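MATE family efflux transporter (Vibrio cholerae, PDB 6IDP) probably exports drugs and other toxic compounds across the cell membrane as a MATE-family transporter whose conformation responds to protons. Local coordinates at residues F277-A282 with I358-L363; L284-S289 with Q315-F320; P291-R296 with R307-I312; G364-M369 with I419-A424. All coordinates share one frame; numbering follows the deposited sequence.

Contact 1 (F277-A282 with I358-L363); sequences FFALVA and ISLGAL. With OLC ((2R)-2,3-dihydroxypropyl (9Z)-octadec-9-enoate), chain N; OLC ((2R)-2,3-dihydroxypropyl (9Z)-octadec-9-enoate), chain F.
Leu280 and Ala279 meet Leu360 and Leu363 at the break between helix 263-279 and helix 281-299. Leu280 has left helical backbone angles and stands at the N-cap position of the helix that follows, and its CB aims at helix 360-375. From CB, chi1 of -79° sets CG opposite the carbonyl carbon, and the leucine then forks into two methyls with different jobs. CD2 presses on the backbone of the opposing segment, 3.4 Å from Leu360 O. CD1 drops between two leucine ends, 4.0 Å from Leu363 CD2 and 4.1 Å from Leu360 CD2. The Leu363 side chain runs at nearly a right angle to that of Leu280, whereas the angle with Leu360 is more slanted. Leu360 also uses its other branch: its CD1 rests 3.8 Å from Ala279 CB, so its two methyls take one residue each.

All four touching residues are buried, and the seam between them is hydrocarbon apart from the carbonyl. Monoolein tails lie against other sides of the two segments: Val281 CG1 is 3.6 Å from C13 of one (chain N), and Gly361, with no side chain in the way, lets C18 of another (chain F) come to 3.6 Å from its CA. Gln321 of helix 303-330 touches Leu280 and gives a weak hydrogen bond to Ala279 O, while Leu363 packs on Arg389 and Asn418 of helix 379-435. What results is an interrupted membrane helix whose break packs against leucines of helix 360-375, within the second MatE region of the all-helical transporter fold.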
# COMPACT_ATOMS: atom_id res chain seq x y z
N PHE A 277 2.37 1.27 -11.40
CA PHE A 277 2.61 0.67 -10.10
C PHE A 277 4.07 0.22 -9.98
O PHE A 277 4.74 0.51 -8.99
CB PHE A 277 1.68 -0.52 -9.87
CG PHE A 277 1.68 -1.03 -8.46
CD1 PHE A 277 0.84 -0.47 -7.51
CD2 PHE A 277 2.53 -2.05 -8.07
CE1 PHE A 277 0.84 -0.92 -6.21
CE2 PHE A 277 2.53 -2.51 -6.77
CZ PHE A 277 1.68 -1.95 -5.83
N PHE A 278 4.56 -0.48 -11.00
CA PHE A 278 5.94 -0.93 -11.01
C PHE A 278 6.92 0.23 -11.08
O PHE A 278 7.96 0.21 -10.42
CB PHE A 278 6.18 -1.90 -12.17
CG PHE A 278 5.91 -3.33 -11.83
CD1 PHE A 278 6.81 -4.04 -11.05
CD2 PHE A 278 4.77 -3.97 -12.28
CE1 PHE A 278 6.58 -5.37 -10.73
CE2 PHE A 278 4.53 -5.30 -11.96
CZ PHE A 278 5.43 -5.99 -11.18
N ALA A 279 6.59 1.25 -11.87
CA ALA A 279 7.47 2.41 -12.01
C ALA A 279 7.63 3.16 -10.69
O ALA A 279 8.61 3.87 -10.49
CB ALA A 279 6.94 3.35 -13.09
N LEU A 280 6.66 2.99 -9.80
CA LEU A 280 6.65 3.70 -8.53
C LEU A 280 6.96 2.79 -7.34
O LEU A 280 6.65 3.13 -6.20
CB LEU A 280 5.29 4.38 -8.31
CG LEU A 280 5.01 5.70 -9.04
CD1 LEU A 280 3.53 6.02 -9.00
CD2 LEU A 280 5.82 6.84 -8.43
N VAL A 281 7.57 1.64 -7.61
CA VAL A 281 7.81 0.67 -6.55
C VAL A 281 8.86 1.17 -5.55
O VAL A 281 8.79 0.83 -4.37
CB VAL A 281 8.24 -0.71 -7.14
CG1 VAL A 281 9.61 -0.62 -7.79
CG2 VAL A 281 8.22 -1.78 -6.06
N ALA A 282 9.80 1.99 -6.00
CA ALA A 282 10.81 2.53 -5.09
C ALA A 282 10.20 3.58 -4.18
O ALA A 282 10.56 3.69 -3.01
CB ALA A 282 11.98 3.11 -5.86
N ILE A 358 6.10 10.73 -17.08
CA ILE A 358 6.85 11.93 -16.72
C ILE A 358 6.20 12.65 -15.53
O ILE A 358 6.80 13.50 -14.89
CB ILE A 358 6.96 12.90 -17.92
CG1 ILE A 358 7.97 14.03 -17.64
CG2 ILE A 358 5.60 13.46 -18.30
CD1 ILE A 358 9.35 13.54 -17.27
N SER A 359 4.96 12.27 -15.22
CA SER A 359 4.23 12.88 -14.11
C SER A 359 4.34 12.07 -12.82
O SER A 359 3.85 12.49 -11.78
CB SER A 359 2.75 13.05 -14.47
OG SER A 359 2.08 11.81 -14.44
N LEU A 360 4.99 10.91 -12.90
CA LEU A 360 5.04 9.99 -11.76
C LEU A 360 5.99 10.48 -10.67
O LEU A 360 5.90 10.05 -9.52
CB LEU A 360 5.43 8.58 -12.22
CG LEU A 360 4.43 7.89 -13.15
CD1 LEU A 360 4.82 6.44 -13.42
CD2 LEU A 360 3.00 7.98 -12.61
N GLY A 361 6.90 11.39 -11.02
CA GLY A 361 7.76 12.02 -10.04
C GLY A 361 6.93 12.89 -9.11
O GLY A 361 7.07 12.84 -7.89
N ALA A 362 6.04 13.68 -9.71
CA ALA A 362 5.15 14.55 -8.96
C ALA A 362 4.14 13.74 -8.14
O ALA A 362 3.79 14.12 -7.03
CB ALA A 362 4.43 15.50 -9.90
N LEU A 363 3.67 12.63 -8.70
CA LEU A 363 2.74 11.76 -7.98
C LEU A 363 3.46 11.11 -6.80
O LEU A 363 2.90 10.98 -5.71
CB LEU A 363 2.15 10.69 -8.90
CG LEU A 363 1.16 9.70 -8.29
CD1 LEU A 363 0.00 10.43 -7.62
CD2 LEU A 363 0.64 8.73 -9.34
C18 OLC N . 10.18 0.34 -15.34
C17 OLC N . 10.49 0.95 -14.00
C16 OLC N . 11.16 -0.08 -13.11
C12 OLC N . 13.22 -1.00 -8.74
C15 OLC N . 11.48 0.53 -11.77
C13 OLC N . 12.65 0.09 -9.63
C14 OLC N . 11.98 -0.55 -10.83
C18 OLC F . 10.05 13.33 -12.45
C10 OLC F . 14.93 16.48 -11.42
C9 OLC F . 15.66 16.46 -10.28
C17 OLC F . 10.01 14.37 -13.55
C11 OLC F . 13.78 17.45 -11.61
C8 OLC F . 15.35 17.41 -9.14
C16 OLC F . 9.58 15.70 -12.97
C12 OLC F . 13.25 17.35 -13.03
C15 OLC F . 9.68 16.77 -14.03
C13 OLC F . 11.77 17.65 -13.04
C14 OLC F . 11.14 17.07 -14.30

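Contact 2 (L284-S289 with Q315-F320); sequences LAMTMS and QFVLGF. With OLC ((2R)-2,3-dihydroxypropyl (9Z)-octadec-9-enoate), chain P.
Met286 reaches over to Phe316 and Val317 with the last atom of its side chain. Its CE sits 3.4 Å from Phe316 CD2 and 3.6 Å from CE2 of the same ring, coming in at a slant to the ring plane. The chain gets there by running almost straight through chi2 and then bending at the sulfur, where chi3 is -32°, so the methyl swings round and also lies 4.0 Å from Val317 CG2. One methyl thus fills the notch between two successive residues of helix 303-330.

The Phe316 ring is sandwiched. Over one face lies CB of Phe320, one turn further on; over the opposite face runs a monoolein tail (chain P), with C13 3.5 Å above the plane and displaced toward the rim. CZ of Phe316 in turn lies over a face of the Phe320 ring, offset toward its rim. Helices 281-299 and 303-330 are consecutive membrane helices of the MATE bundle, joined here by one methyl against an aromatic ring and a valine, with lipid over the ring; helix 281-299 also packs on helix 5-39, where Ala285 touches Thr18 and Met21.

Polar groups of 284-289 bond along their own helix or to other helices. Thr287 OG1 donates to Leu284 O, 2.6 Å away, meeting the C=O at 129° and tilted 22° from the carbonyl plane. Ser289 OG is hydrogen-bonded to Thr18 OG1 of helix 5-39, and Met288 O accepts from Arg155 NE. Val317, beyond Met286, also leans on Leu368 of helix 360-375.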
# COMPACT_ATOMS: atom_id res chain seq x y z
N LEU A 284 7.03 3.58 -3.34
CA LEU A 284 6.20 2.76 -2.47
C LEU A 284 7.00 2.21 -1.29
O LEU A 284 6.55 2.26 -0.15
CB LEU A 284 5.57 1.62 -3.27
CG LEU A 284 4.29 0.97 -2.73
CD1 LEU A 284 4.58 -0.17 -1.76
CD2 LEU A 284 3.38 2.02 -2.09
N ALA A 285 8.19 1.69 -1.58
CA ALA A 285 9.08 1.19 -0.54
C ALA A 285 9.44 2.29 0.46
O ALA A 285 9.54 2.05 1.66
CB ALA A 285 10.35 0.61 -1.15
N MET A 286 9.62 3.51 -0.05
CA MET A 286 10.02 4.65 0.77
C MET A 286 8.91 5.07 1.73
O MET A 286 9.18 5.59 2.81
CB MET A 286 10.43 5.83 -0.11
CG MET A 286 11.53 6.70 0.48
SD MET A 286 12.30 7.79 -0.74
CE MET A 286 12.17 6.78 -2.21
N THR A 287 7.66 4.85 1.35
CA THR A 287 6.53 5.21 2.20
C THR A 287 6.39 4.25 3.38
O THR A 287 5.54 4.45 4.26
CB THR A 287 5.20 5.24 1.43
OG1 THR A 287 4.93 3.95 0.88
CG2 THR A 287 5.26 6.27 0.31
N MET A 288 7.22 3.21 3.40
CA MET A 288 7.25 2.29 4.52
C MET A 288 8.53 2.42 5.34
O MET A 288 8.57 2.04 6.51
CB MET A 288 7.09 0.85 4.02
CG MET A 288 5.70 0.54 3.50
SD MET A 288 5.56 -1.13 2.83
CE MET A 288 6.63 -0.99 1.40
N SER A 289 9.57 2.97 4.72
CA SER A 289 10.86 3.10 5.40
C SER A 289 11.05 4.49 6.01
O SER A 289 11.64 4.63 7.08
CB SER A 289 12.01 2.80 4.43
OG SER A 289 11.96 3.64 3.29
N GLN A 315 14.31 14.65 -3.55
CA GLN A 315 15.30 14.73 -4.62
C GLN A 315 15.44 13.40 -5.34
O GLN A 315 15.47 13.36 -6.57
CB GLN A 315 16.66 15.16 -4.07
CG GLN A 315 16.74 16.62 -3.66
CD GLN A 315 18.02 16.95 -2.93
OE1 GLN A 315 19.06 16.34 -3.18
NE2 GLN A 315 17.96 17.91 -2.02
N PHE A 316 15.52 12.31 -4.58
CA PHE A 316 15.62 10.99 -5.18
C PHE A 316 14.40 10.69 -6.05
O PHE A 316 14.54 10.29 -7.20
CB PHE A 316 15.78 9.91 -4.11
CG PHE A 316 15.66 8.51 -4.66
CD1 PHE A 316 16.73 7.90 -5.29
CD2 PHE A 316 14.47 7.81 -4.55
CE1 PHE A 316 16.62 6.62 -5.80
CE2 PHE A 316 14.35 6.53 -5.06
CZ PHE A 316 15.42 5.93 -5.68
N VAL A 317 13.21 10.89 -5.49
CA VAL A 317 11.97 10.59 -6.19
C VAL A 317 11.86 11.33 -7.52
O VAL A 317 11.56 10.73 -8.55
CB VAL A 317 10.74 10.93 -5.32
CG1 VAL A 317 9.47 10.89 -6.15
CG2 VAL A 317 10.65 9.97 -4.14
N LEU A 318 12.12 12.63 -7.50
CA LEU A 318 12.08 13.44 -8.72
C LEU A 318 13.10 12.97 -9.74
O LEU A 318 12.78 12.81 -10.92
CB LEU A 318 12.31 14.91 -8.38
CG LEU A 318 11.16 15.56 -7.61
CD1 LEU A 318 11.46 17.02 -7.31
CD2 LEU A 318 9.88 15.42 -8.40
N GLY A 319 14.33 12.74 -9.30
CA GLY A 319 15.39 12.29 -10.18
C GLY A 319 15.16 10.89 -10.74
O GLY A 319 15.30 10.66 -11.93
N PHE A 320 14.80 9.97 -9.85
CA PHE A 320 14.62 8.57 -10.21
C PHE A 320 13.46 8.36 -11.18
O PHE A 320 13.58 7.63 -12.16
CB PHE A 320 14.41 7.74 -8.94
CG PHE A 320 14.35 6.26 -9.16
CD1 PHE A 320 15.48 5.55 -9.55
CD2 PHE A 320 13.17 5.57 -8.94
CE1 PHE A 320 15.42 4.18 -9.74
CE2 PHE A 320 13.11 4.20 -9.13
CZ PHE A 320 14.23 3.50 -9.53
C18 OLC P . 16.24 1.61 -3.02
C10 OLC P . 20.04 7.91 -2.37
C9 OLC P . 21.39 8.00 -2.50
C17 OLC P . 16.30 2.90 -3.81
C11 OLC P . 19.42 7.52 -1.04
C8 OLC P . 22.30 7.73 -1.32
C16 OLC P . 17.05 3.95 -3.01
C12 OLC P . 17.93 7.78 -1.06
C7 OLC P . 23.70 7.41 -1.83
C15 OLC P . 16.13 4.55 -1.97
C13 OLC P . 17.22 6.76 -1.93
C6 OLC P . 24.62 8.59 -1.62
C14 OLC P . 16.91 5.52 -1.12
C5 OLC P . 24.98 8.71 -0.15

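Contact 3 (P291-R296 with R307-I312); sequences PPMIGR and RQLVRI. With OLC ((2R)-2,3-dihydroxypropyl (9Z)-octadec-9-enoate), chain H.
Leu309 pushes its CD2 methyl between Met293 and Ile294, and this is the dense part of the contact. Met293 folds round that methyl: its CB and its CE each lie 3.8 Å from Leu309 CD2, because the chain bends at chi3 (73°) and brings its end back to the same target. Ile294 closes in with its tip, Ile294 CD1 standing 4.1 Å from Leu309 CD2 and 3.8 Å from Val310 CG2. The side chains of Met293 and Leu309 meet at about a right angle, as do those of Ile294 and Val310. The two short helical segments run nearly antiparallel, at 162°, with their axes 10.7 Å apart, a spacing bridged by long side chains.

Away from this seam the packing gives way to lipid. Arg307 turns from the partner helix and lays its guanidinium against a monoolein tail (chain H): C13 sits 3.4 Å above the plane over the centre, and C8 lies in plane at the edge. Arg296 has a long, weak ion pair with Glu302.

Pro291 and Pro292 lack the N-H that would bond to the preceding turn, and helix 281-299 is kinked there. Around the contact, Met293 packs on Leu14 of helix 5-39, Ile294 on Ala375 and Val310 on Met369 of helix 360-375, and both prolines on Thr72 of helix 54-80.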
# COMPACT_ATOMS: atom_id res chain seq x y z
N PRO A 291 8.61 6.88 7.11
CA PRO A 291 7.87 7.29 8.31
C PRO A 291 8.47 6.90 9.68
O PRO A 291 8.37 7.72 10.59
CB PRO A 291 6.50 6.62 8.12
CG PRO A 291 6.34 6.53 6.65
CD PRO A 291 7.72 6.22 6.13
N PRO A 292 9.06 5.70 9.83
CA PRO A 292 9.66 5.44 11.15
C PRO A 292 10.83 6.37 11.46
O PRO A 292 10.99 6.77 12.60
CB PRO A 292 10.16 3.99 11.03
CG PRO A 292 9.42 3.40 9.89
CD PRO A 292 9.14 4.52 8.95
N MET A 293 11.62 6.68 10.44
CA MET A 293 12.74 7.60 10.61
C MET A 293 12.24 8.98 11.04
O MET A 293 12.77 9.58 11.97
CB MET A 293 13.56 7.71 9.32
CG MET A 293 14.07 6.38 8.79
SD MET A 293 14.95 6.53 7.21
CE MET A 293 16.48 7.30 7.72
N ILE A 294 11.21 9.47 10.35
CA ILE A 294 10.63 10.77 10.65
C ILE A 294 10.02 10.80 12.05
O ILE A 294 10.25 11.75 12.81
CB ILE A 294 9.54 11.16 9.62
CG1 ILE A 294 10.13 11.25 8.22
CG2 ILE A 294 8.89 12.48 10.00
CD1 ILE A 294 11.17 12.34 8.07
N GLY A 295 9.25 9.77 12.39
CA GLY A 295 8.59 9.69 13.68
C GLY A 295 9.57 9.68 14.84
O GLY A 295 9.37 10.39 15.83
N ARG A 296 10.63 8.89 14.72
CA ARG A 296 11.65 8.83 15.76
C ARG A 296 12.36 10.17 15.91
O ARG A 296 12.62 10.62 17.03
CB ARG A 296 12.67 7.72 15.46
CG ARG A 296 13.56 7.38 16.65
CD ARG A 296 14.86 6.70 16.22
NE ARG A 296 15.61 7.53 15.28
CZ ARG A 296 16.37 8.57 15.63
NH1 ARG A 296 16.48 8.92 16.91
NH2 ARG A 296 17.02 9.26 14.70
N ARG A 307 13.75 17.85 8.17
CA ARG A 307 13.67 18.66 6.96
C ARG A 307 14.69 18.21 5.92
O ARG A 307 14.36 18.10 4.73
CB ARG A 307 13.87 20.14 7.30
CG ARG A 307 12.72 20.74 8.09
CD ARG A 307 12.20 21.99 7.43
NE ARG A 307 13.03 23.15 7.74
CZ ARG A 307 13.09 24.25 7.00
NH1 ARG A 307 12.37 24.34 5.88
NH2 ARG A 307 13.87 25.25 7.36
N GLN A 308 15.91 17.92 6.36
CA GLN A 308 16.96 17.44 5.45
C GLN A 308 16.59 16.10 4.80
O GLN A 308 16.69 15.94 3.59
CB GLN A 308 18.30 17.33 6.19
CG GLN A 308 18.86 18.68 6.64
CD GLN A 308 20.24 18.58 7.26
OE1 GLN A 308 20.55 17.62 7.97
NE2 GLN A 308 21.07 19.58 7.01
N LEU A 309 16.17 15.14 5.62
CA LEU A 309 15.84 13.80 5.12
C LEU A 309 14.68 13.81 4.13
O LEU A 309 14.70 13.06 3.14
CB LEU A 309 15.52 12.86 6.29
CG LEU A 309 15.19 11.41 5.95
CD1 LEU A 309 16.35 10.74 5.21
CD2 LEU A 309 14.83 10.63 7.21
N VAL A 310 13.69 14.65 4.38
CA VAL A 310 12.54 14.75 3.49
C VAL A 310 12.95 15.32 2.13
O VAL A 310 12.53 14.83 1.08
CB VAL A 310 11.41 15.61 4.11
CG1 VAL A 310 10.35 15.95 3.06
CG2 VAL A 310 10.78 14.88 5.28
N ARG A 311 13.80 16.35 2.16
CA ARG A 311 14.29 16.95 0.93
C ARG A 311 15.16 15.97 0.15
O ARG A 311 15.10 15.91 -1.08
CB ARG A 311 15.05 18.24 1.22
CG ARG A 311 14.14 19.42 1.54
CD ARG A 311 14.92 20.64 2.01
NE ARG A 311 14.06 21.81 2.12
CZ ARG A 311 13.96 22.76 1.20
NH1 ARG A 311 14.68 22.68 0.09
NH2 ARG A 311 13.15 23.79 1.38
N ILE A 312 15.97 15.20 0.87
CA ILE A 312 16.76 14.13 0.25
C ILE A 312 15.84 13.13 -0.44
O ILE A 312 16.06 12.76 -1.59
CB ILE A 312 17.64 13.39 1.28
CG1 ILE A 312 18.75 14.30 1.79
CG2 ILE A 312 18.24 12.13 0.68
CD1 ILE A 312 19.61 13.67 2.87
C18 OLC H . 8.61 27.10 4.85
C10 OLC H . 13.27 24.08 11.44
C9 OLC H . 14.52 23.59 11.23
C17 OLC H . 8.25 25.83 5.60
C11 OLC H . 12.75 25.25 10.64
C8 OLC H . 15.43 24.19 10.18
C16 OLC H . 9.24 25.57 6.72
C12 OLC H . 11.23 25.28 10.67
C7 OLC H . 16.20 23.08 9.48
C15 OLC H . 8.84 26.34 7.96
C13 OLC H . 10.71 25.31 9.25
C6 OLC H . 16.60 23.53 8.09
C14 OLC H . 9.22 25.58 9.22
C5 OLC H . 16.78 22.32 7.19
C4 OLC H . 16.67 22.73 5.74

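Contact 4 (G364-M369 with I419-A424); sequences GICMLM and IIAGWA. With OLC ((2R)-2,3-dihydroxypropyl (9Z)-octadec-9-enoate), chain T; OLC ((2R)-2,3-dihydroxypropyl (9Z)-octadec-9-enoate), chain G.
Cys366 and Ile365 face a smooth patch formed by Ala421 and Gly422, where helix 360-375 and helix 379-435 come close. Entering 419-424, Ile419 puts its CG2 3.7 Å from C17 of a monoolein tail (chain T), and Ile420 packs on Phe393 of its own long helix. Ala421 is the first to meet the partner: its carbonyl O is 4.1 Å from Cys366 SG, and its CB lies 4.5 Å from that sulfur. The thiol is delivered there by a chi1 of -172°, which swings SG to the far side from the Cys366 nitrogen.

Gly422 is the point of nearest backbone approach, its CA only 4.6 Å from Cys366 CA. With no side chain to hold the helices off, the segment axes come to 7.8 Å and run in broadly the same direction, 35° apart: a close glycine-mediated helix crossing within the MATE bundle. Gly422 O faces Ile365 CG2 at 3.7 Å, a methyl against a carbonyl oxygen, and a second monoolein tail (chain G) wedges in beside them, touching both.

Trp423 points away from 364-369 into lipid. One face of its indole carries C12 of the first tail, 3.5 Å above the plane and over the centre, while C15 of the second comes to the edge. Ala424 touches Phe393 of the same helix. From the other helix, Ile365 also packs on Cys314 and Leu318 of helix 303-330.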
# COMPACT_ATOMS: atom_id res chain seq x y z
N GLY A 364 4.70 10.71 -7.03
CA GLY A 364 5.54 10.16 -5.98
C GLY A 364 5.73 11.13 -4.83
O GLY A 364 5.76 10.72 -3.67
N ILE A 365 5.86 12.42 -5.15
CA ILE A 365 5.98 13.45 -4.13
C ILE A 365 4.71 13.50 -3.28
O ILE A 365 4.78 13.59 -2.05
CB ILE A 365 6.22 14.85 -4.75
CG1 ILE A 365 7.61 14.92 -5.39
CG2 ILE A 365 6.07 15.94 -3.69
CD1 ILE A 365 8.75 14.72 -4.41
N CYS A 366 3.57 13.41 -3.95
CA CYS A 366 2.27 13.40 -3.28
C CYS A 366 2.16 12.21 -2.33
O CYS A 366 1.69 12.35 -1.19
CB CYS A 366 1.14 13.38 -4.31
SG CYS A 366 -0.50 13.59 -3.60
N MET A 367 2.58 11.04 -2.80
CA MET A 367 2.62 9.84 -1.97
C MET A 367 3.54 10.04 -0.77
O MET A 367 3.22 9.63 0.35
CB MET A 367 3.09 8.64 -2.78
CG MET A 367 2.15 8.25 -3.92
SD MET A 367 2.91 7.09 -5.08
CE MET A 367 3.30 5.72 -4.00
N LEU A 368 4.68 10.67 -1.02
CA LEU A 368 5.69 10.90 0.01
C LEU A 368 5.17 11.85 1.08
O LEU A 368 5.33 11.60 2.28
CB LEU A 368 6.95 11.48 -0.63
CG LEU A 368 8.30 10.90 -0.19
CD1 LEU A 368 8.37 9.42 -0.49
CD2 LEU A 368 9.43 11.64 -0.90
N MET A 369 4.52 12.92 0.65
CA MET A 369 4.02 13.93 1.57
C MET A 369 2.91 13.38 2.47
O MET A 369 2.81 13.77 3.63
CB MET A 369 3.52 15.15 0.79
CG MET A 369 4.62 15.92 0.06
SD MET A 369 5.90 16.56 1.17
CE MET A 369 7.22 15.37 0.94
N ILE A 419 0.82 16.33 -11.73
CA ILE A 419 1.77 17.40 -11.51
C ILE A 419 1.23 18.43 -10.53
O ILE A 419 1.94 18.86 -9.61
CB ILE A 419 2.14 18.09 -12.83
CG1 ILE A 419 3.04 17.18 -13.66
CG2 ILE A 419 2.81 19.44 -12.58
CD1 ILE A 419 3.46 17.78 -14.98
N ILE A 420 -0.03 18.83 -10.72
CA ILE A 420 -0.68 19.77 -9.83
C ILE A 420 -0.76 19.20 -8.41
O ILE A 420 -0.47 19.90 -7.44
CB ILE A 420 -2.10 20.12 -10.32
CG1 ILE A 420 -2.03 20.86 -11.66
CG2 ILE A 420 -2.83 20.96 -9.29
CD1 ILE A 420 -3.37 21.36 -12.16
N ALA A 421 -1.13 17.93 -8.30
CA ALA A 421 -1.28 17.26 -7.01
C ALA A 421 0.02 17.22 -6.22
O ALA A 421 0.03 17.42 -5.01
CB ALA A 421 -1.82 15.86 -7.22
N GLY A 422 1.12 16.93 -6.92
CA GLY A 422 2.43 16.87 -6.28
C GLY A 422 2.88 18.23 -5.78
O GLY A 422 3.44 18.36 -4.69
N TRP A 423 2.63 19.25 -6.59
CA TRP A 423 2.97 20.62 -6.23
C TRP A 423 2.13 21.07 -5.04
O TRP A 423 2.63 21.71 -4.12
CB TRP A 423 2.76 21.54 -7.44
CG TRP A 423 3.08 22.98 -7.19
CD1 TRP A 423 2.24 24.05 -7.37
CD2 TRP A 423 4.32 23.52 -6.71
NE1 TRP A 423 2.89 25.22 -7.04
CE2 TRP A 423 4.16 24.92 -6.63
CE3 TRP A 423 5.55 22.96 -6.35
CZ2 TRP A 423 5.18 25.77 -6.20
CZ3 TRP A 423 6.56 23.80 -5.92
CH2 TRP A 423 6.37 25.19 -5.85
N ALA A 424 0.85 20.71 -5.06
CA ALA A 424 -0.07 21.05 -3.97
C ALA A 424 0.33 20.35 -2.68
O ALA A 424 0.22 20.92 -1.59
CB ALA A 424 -1.49 20.68 -4.35
C18 OLC T . 7.44 19.80 -12.19
C17 OLC T . 6.23 20.52 -11.64
C16 OLC T . 6.66 21.50 -10.57
C12 OLC T . 5.11 25.12 -10.00
C15 OLC T . 5.45 22.16 -9.95
C13 OLC T . 4.03 24.14 -10.41
C14 OLC T . 4.68 22.91 -11.02
C18 OLC G . 6.84 18.24 -8.85
C10 OLC G . 12.86 19.44 -2.41
C9 OLC G . 14.14 19.87 -2.35
C17 OLC G . 6.11 19.01 -7.77
C11 OLC G . 11.87 20.16 -3.30
C16 OLC G . 6.71 18.68 -6.42
C12 OLC G . 10.63 19.32 -3.51
C15 OLC G . 7.91 19.57 -6.14
C13 OLC G . 9.72 20.02 -4.50
C14 OLC G . 8.55 19.13 -4.84

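Overall arrangement
Contacts 1, 2 and 3 follow one another along helix 281-299, with contact 3 nested inside the chain loop of contact 2 and that inside the loop of contact 1. The centres of contacts 1 and 2 are about 9 Å apart, those of 2 and 3 about 12 Å; contacts 1 and 3 do not touch. Helix 360-375 joins contact 1 to contact 4, about 11 Å between centres, with Leu280 CD1 4.1 Å from Met367 SD. Contact 4 also reaches contact 2, where Leu318 CD2 lies 3.8 Å from Ile365 CG1, and contact 3, where Val310 CG1 lies 3.8 Å from Met369 CE. Monoolein tails border all four contacts.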